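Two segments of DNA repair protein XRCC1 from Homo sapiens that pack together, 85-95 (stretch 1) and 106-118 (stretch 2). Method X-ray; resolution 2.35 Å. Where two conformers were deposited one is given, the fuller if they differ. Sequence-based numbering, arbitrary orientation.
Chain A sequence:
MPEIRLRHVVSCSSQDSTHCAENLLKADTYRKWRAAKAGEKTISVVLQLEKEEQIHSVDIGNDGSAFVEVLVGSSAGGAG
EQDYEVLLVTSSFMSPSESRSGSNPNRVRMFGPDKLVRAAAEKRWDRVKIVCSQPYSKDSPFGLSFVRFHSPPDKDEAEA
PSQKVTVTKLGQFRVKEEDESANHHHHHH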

# COMPACT_ATOMS: atom_id res chain seq x y z
N GLU A 85 -9.24 -9.85 -18.28
CA GLU A 85 -8.97 -8.44 -18.09
C GLU A 85 -9.51 -8.10 -16.71
O GLU A 85 -10.56 -8.60 -16.32
CB GLU A 85 -9.71 -7.65 -19.17
CG GLU A 85 -8.92 -6.50 -19.74
CD GLU A 85 -7.50 -6.88 -20.11
OE1 GLU A 85 -7.32 -7.73 -21.01
OE2 GLU A 85 -6.57 -6.32 -19.50
N VAL A 86 -8.79 -7.27 -15.95
CA VAL A 86 -9.30 -6.86 -14.65
C VAL A 86 -10.46 -5.88 -14.78
O VAL A 86 -10.37 -4.87 -15.47
CB VAL A 86 -8.20 -6.23 -13.75
CG1 VAL A 86 -8.80 -5.77 -12.44
CG2 VAL A 86 -7.09 -7.22 -13.49
N LEU A 87 -11.55 -6.19 -14.10
CA LEU A 87 -12.67 -5.28 -14.02
C LEU A 87 -12.57 -4.51 -12.70
O LEU A 87 -12.49 -3.28 -12.69
CB LEU A 87 -13.99 -6.04 -14.10
CG LEU A 87 -15.18 -5.10 -14.12
CD1 LEU A 87 -15.13 -4.30 -15.40
CD2 LEU A 87 -16.47 -5.87 -13.99
N LEU A 88 -12.59 -5.23 -11.59
CA LEU A 88 -12.36 -4.62 -10.29
C LEU A 88 -11.03 -5.09 -9.74
O LEU A 88 -10.84 -6.28 -9.47
CB LEU A 88 -13.48 -4.93 -9.29
CG LEU A 88 -13.16 -4.46 -7.86
CD1 LEU A 88 -13.03 -2.96 -7.82
CD2 LEU A 88 -14.21 -4.92 -6.88
N VAL A 89 -10.11 -4.15 -9.58
CA VAL A 89 -8.79 -4.45 -9.09
C VAL A 89 -8.85 -5.09 -7.69
O VAL A 89 -9.80 -4.86 -6.94
CB VAL A 89 -7.95 -3.16 -9.10
CG1 VAL A 89 -7.97 -2.49 -7.73
CG2 VAL A 89 -6.55 -3.47 -9.56
N THR A 90 -7.86 -5.91 -7.36
CA THR A 90 -7.83 -6.58 -6.06
C THR A 90 -8.04 -5.60 -4.90
O THR A 90 -7.25 -4.68 -4.68
CB THR A 90 -6.52 -7.35 -5.84
OG1 THR A 90 -6.28 -8.22 -6.95
CG2 THR A 90 -6.61 -8.17 -4.56
N SER A 91 -9.11 -5.81 -4.14
CA SER A 91 -9.54 -4.83 -3.16
C SER A 91 -9.64 -5.42 -1.75
O SER A 91 -9.99 -6.59 -1.57
CB SER A 91 -10.88 -4.23 -3.58
OG SER A 91 -10.76 -3.64 -4.86
N SER A 92 -9.33 -4.59 -0.76
CA SER A 92 -9.24 -5.01 0.64
C SER A 92 -10.61 -5.13 1.31
O SER A 92 -11.49 -4.29 1.14
CB SER A 92 -8.36 -4.02 1.41
OG SER A 92 -8.45 -4.23 2.80
N PHE A 93 -10.78 -6.19 2.09
CA PHE A 93 -12.01 -6.39 2.84
C PHE A 93 -11.70 -6.71 4.30
O PHE A 93 -12.53 -6.47 5.17
CB PHE A 93 -12.87 -7.49 2.21
CG PHE A 93 -13.63 -7.02 1.02
CD1 PHE A 93 -14.95 -6.62 1.15
CD2 PHE A 93 -13.03 -6.93 -0.22
CE1 PHE A 93 -15.66 -6.16 0.05
CE2 PHE A 93 -13.73 -6.47 -1.31
CZ PHE A 93 -15.05 -6.09 -1.18
N MET A 94 -10.51 -7.24 4.54
CA MET A 94 -10.04 -7.47 5.91
C MET A 94 -8.55 -7.23 5.99
O MET A 94 -7.82 -7.50 5.04
CB MET A 94 -10.33 -8.90 6.36
CG MET A 94 -11.78 -9.30 6.25
SD MET A 94 -12.04 -11.00 6.79
CE MET A 94 -11.76 -10.87 8.55
N SER A 95 -8.10 -6.75 7.15
CA SER A 95 -6.67 -6.65 7.42
C SER A 95 -6.18 -8.01 7.85
O SER A 95 -6.98 -8.89 8.18
CB SER A 95 -6.42 -5.65 8.54
OG SER A 95 -6.97 -6.14 9.74
N ASN A 106 -17.57 -9.43 7.25
CA ASN A 106 -18.69 -9.26 6.34
C ASN A 106 -18.83 -7.86 5.76
O ASN A 106 -19.95 -7.42 5.48
CB ASN A 106 -20.00 -9.67 7.03
CG ASN A 106 -19.98 -11.11 7.50
OD1 ASN A 106 -20.14 -11.37 8.69
ND2 ASN A 106 -19.77 -12.04 6.58
N ARG A 107 -17.72 -7.17 5.57
CA ARG A 107 -17.80 -5.84 5.00
C ARG A 107 -18.48 -5.87 3.64
O ARG A 107 -18.33 -6.82 2.87
CB ARG A 107 -16.41 -5.21 4.87
CG ARG A 107 -15.84 -4.73 6.18
CD ARG A 107 -14.61 -3.88 5.97
NE ARG A 107 -14.15 -3.35 7.25
CZ ARG A 107 -13.18 -3.88 7.99
NH1 ARG A 107 -12.53 -4.95 7.56
NH2 ARG A 107 -12.85 -3.32 9.14
N VAL A 108 -19.26 -4.83 3.36
CA VAL A 108 -19.84 -4.64 2.05
C VAL A 108 -19.21 -3.42 1.40
O VAL A 108 -19.09 -2.37 2.03
CB VAL A 108 -21.36 -4.41 2.13
CG1 VAL A 108 -21.93 -4.17 0.72
CG2 VAL A 108 -22.05 -5.59 2.81
N ARG A 109 -18.80 -3.55 0.15
CA ARG A 109 -18.32 -2.39 -0.59
C ARG A 109 -18.99 -2.32 -1.96
O ARG A 109 -19.15 -3.33 -2.64
CB ARG A 109 -16.79 -2.43 -0.74
CG ARG A 109 -16.06 -2.51 0.58
CD ARG A 109 -14.56 -2.55 0.39
NE ARG A 109 -14.06 -1.36 -0.28
CZ ARG A 109 -12.82 -1.23 -0.72
NH1 ARG A 109 -11.96 -2.22 -0.56
NH2 ARG A 109 -12.44 -0.12 -1.33
N MET A 110 -19.41 -1.11 -2.32
CA MET A 110 -20.00 -0.84 -3.63
C MET A 110 -18.93 -0.22 -4.49
O MET A 110 -18.19 0.65 -4.03
CB MET A 110 -21.16 0.15 -3.49
CG MET A 110 -22.02 -0.05 -2.24
SD MET A 110 -23.05 -1.52 -2.30
CE MET A 110 -24.10 -1.31 -0.88
N PHE A 111 -18.84 -0.65 -5.74
CA PHE A 111 -17.86 -0.10 -6.68
C PHE A 111 -18.55 0.42 -7.94
O PHE A 111 -18.83 -0.35 -8.85
CB PHE A 111 -16.80 -1.15 -7.03
CG PHE A 111 -16.13 -1.76 -5.82
CD1 PHE A 111 -16.73 -2.79 -5.12
CD2 PHE A 111 -14.90 -1.29 -5.38
CE1 PHE A 111 -16.12 -3.35 -4.01
CE2 PHE A 111 -14.28 -1.85 -4.26
CZ PHE A 111 -14.90 -2.88 -3.58
N GLY A 112 -18.83 1.71 -7.97
CA GLY A 112 -19.48 2.32 -9.11
C GLY A 112 -18.54 2.45 -10.29
O GLY A 112 -17.38 2.07 -10.21
N PRO A 113 -19.04 3.01 -11.40
CA PRO A 113 -18.24 3.09 -12.63
C PRO A 113 -16.88 3.67 -12.31
O PRO A 113 -15.86 3.34 -12.91
CB PRO A 113 -19.03 4.08 -13.49
CG PRO A 113 -20.42 3.99 -13.01
CD PRO A 113 -20.35 3.68 -11.54
N ASP A 114 -16.89 4.55 -11.32
CA ASP A 114 -15.72 5.32 -10.95
C ASP A 114 -14.59 4.43 -10.45
O ASP A 114 -13.41 4.72 -10.67
CB ASP A 114 -16.11 6.31 -9.86
CG ASP A 114 -14.96 7.18 -9.45
OD1 ASP A 114 -14.17 7.57 -10.34
OD2 ASP A 114 -14.85 7.47 -8.24
N LYS A 115 -14.95 3.34 -9.79
CA LYS A 115 -13.97 2.52 -9.09
C LYS A 115 -13.60 1.25 -9.86
O LYS A 115 -12.78 0.46 -9.39
CB LYS A 115 -14.47 2.18 -7.68
CG LYS A 115 -14.91 3.41 -6.89
CD LYS A 115 -14.44 3.35 -5.44
CE LYS A 115 -15.12 2.23 -4.67
NZ LYS A 115 -14.36 1.87 -3.44
N LEU A 116 -14.19 1.08 -11.04
CA LEU A 116 -13.85 -0.03 -11.91
C LEU A 116 -12.83 0.42 -12.95
O LEU A 116 -12.67 1.62 -13.16
CB LEU A 116 -15.09 -0.56 -12.62
CG LEU A 116 -16.18 -1.12 -11.71
CD1 LEU A 116 -17.35 -1.64 -12.52
CD2 LEU A 116 -15.60 -2.20 -10.83
N VAL A 117 -12.13 -0.52 -13.56
CA VAL A 117 -11.21 -0.21 -14.64
C VAL A 117 -12.02 0.16 -15.87
O VAL A 117 -12.75 -0.67 -16.41
CB VAL A 117 -10.31 -1.40 -15.00
CG1 VAL A 117 -9.29 -1.00 -16.07
CG2 VAL A 117 -9.61 -1.92 -13.75
N ARG A 118 -11.91 1.42 -16.31
CA ARG A 118 -12.79 1.94 -17.36
C ARG A 118 -12.73 1.14 -18.67
O ARG A 118 -13.75 0.70 -19.18
CB ARG A 118 -12.52 3.43 -17.61
O HOH W 1 -10.99 -1.29 -10.34
O HOH W 2 -14.79 -7.95 5.61

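Stretch 2 enters the contact at Arg-107, whose CA-to-CB bond points toward stretch 1. Its extended side chain (m, t, t through chi3) carries the guanidinium to the backbone of the other segment, where NH1 donates a hydrogen bond to Phe-93 O at 2.8 Å. The same carbonyl is also bound by a water, 2.7 Å from Phe-93 O and 3.0 Å from Arg-107 N, so both the backbone and the side chain of Arg-107 converge on one acceptor.

Strand 108-111 runs roughly antiparallel to strand 89-92, at 146°, but the axes stay 10.0 Å apart. This spacing is too wide for backbone pairing, and side chains fill it. Val-108 and Met-110 take no part, whereas Arg-109 and Phe-111 point toward stretch 1. The aliphatic part of Arg-109 lies over one face of the Phe-93 ring, with CD 4.0 Å from the ring centroid in a CH-pi contact; chi3 in the p well bends the chain beyond it, and NH1 donates to Ser-92 O at 2.7 Å. The guanidinium itself is too far from the ring for more than a weak cation-pi attraction.

Phe-111 joins two neighbours. Its CZ meets Phe-93 CZ at 4.0 Å, and Leu-88 CD2 sits almost directly above its ring, 3.6 Å from the centroid and 7° off the normal.

Beyond Gly-112 the chain turns, with Lys-115 N bonded to Gly-112 O at 2.8 Å. A water accepts from Val-89 N and donates to Lys-115 O, linking the two backbones. Leu-116 then packs its CD2 3.8 Å from Leu-88 CB. At Val-117 the backbones meet directly: Val-117 N donates to Leu-87 O at 2.9 Å with a nearly linear angle of 178°, while Val-117 CG2 lies 4.1 Å from Val-86 CG1, extending the apolar contact.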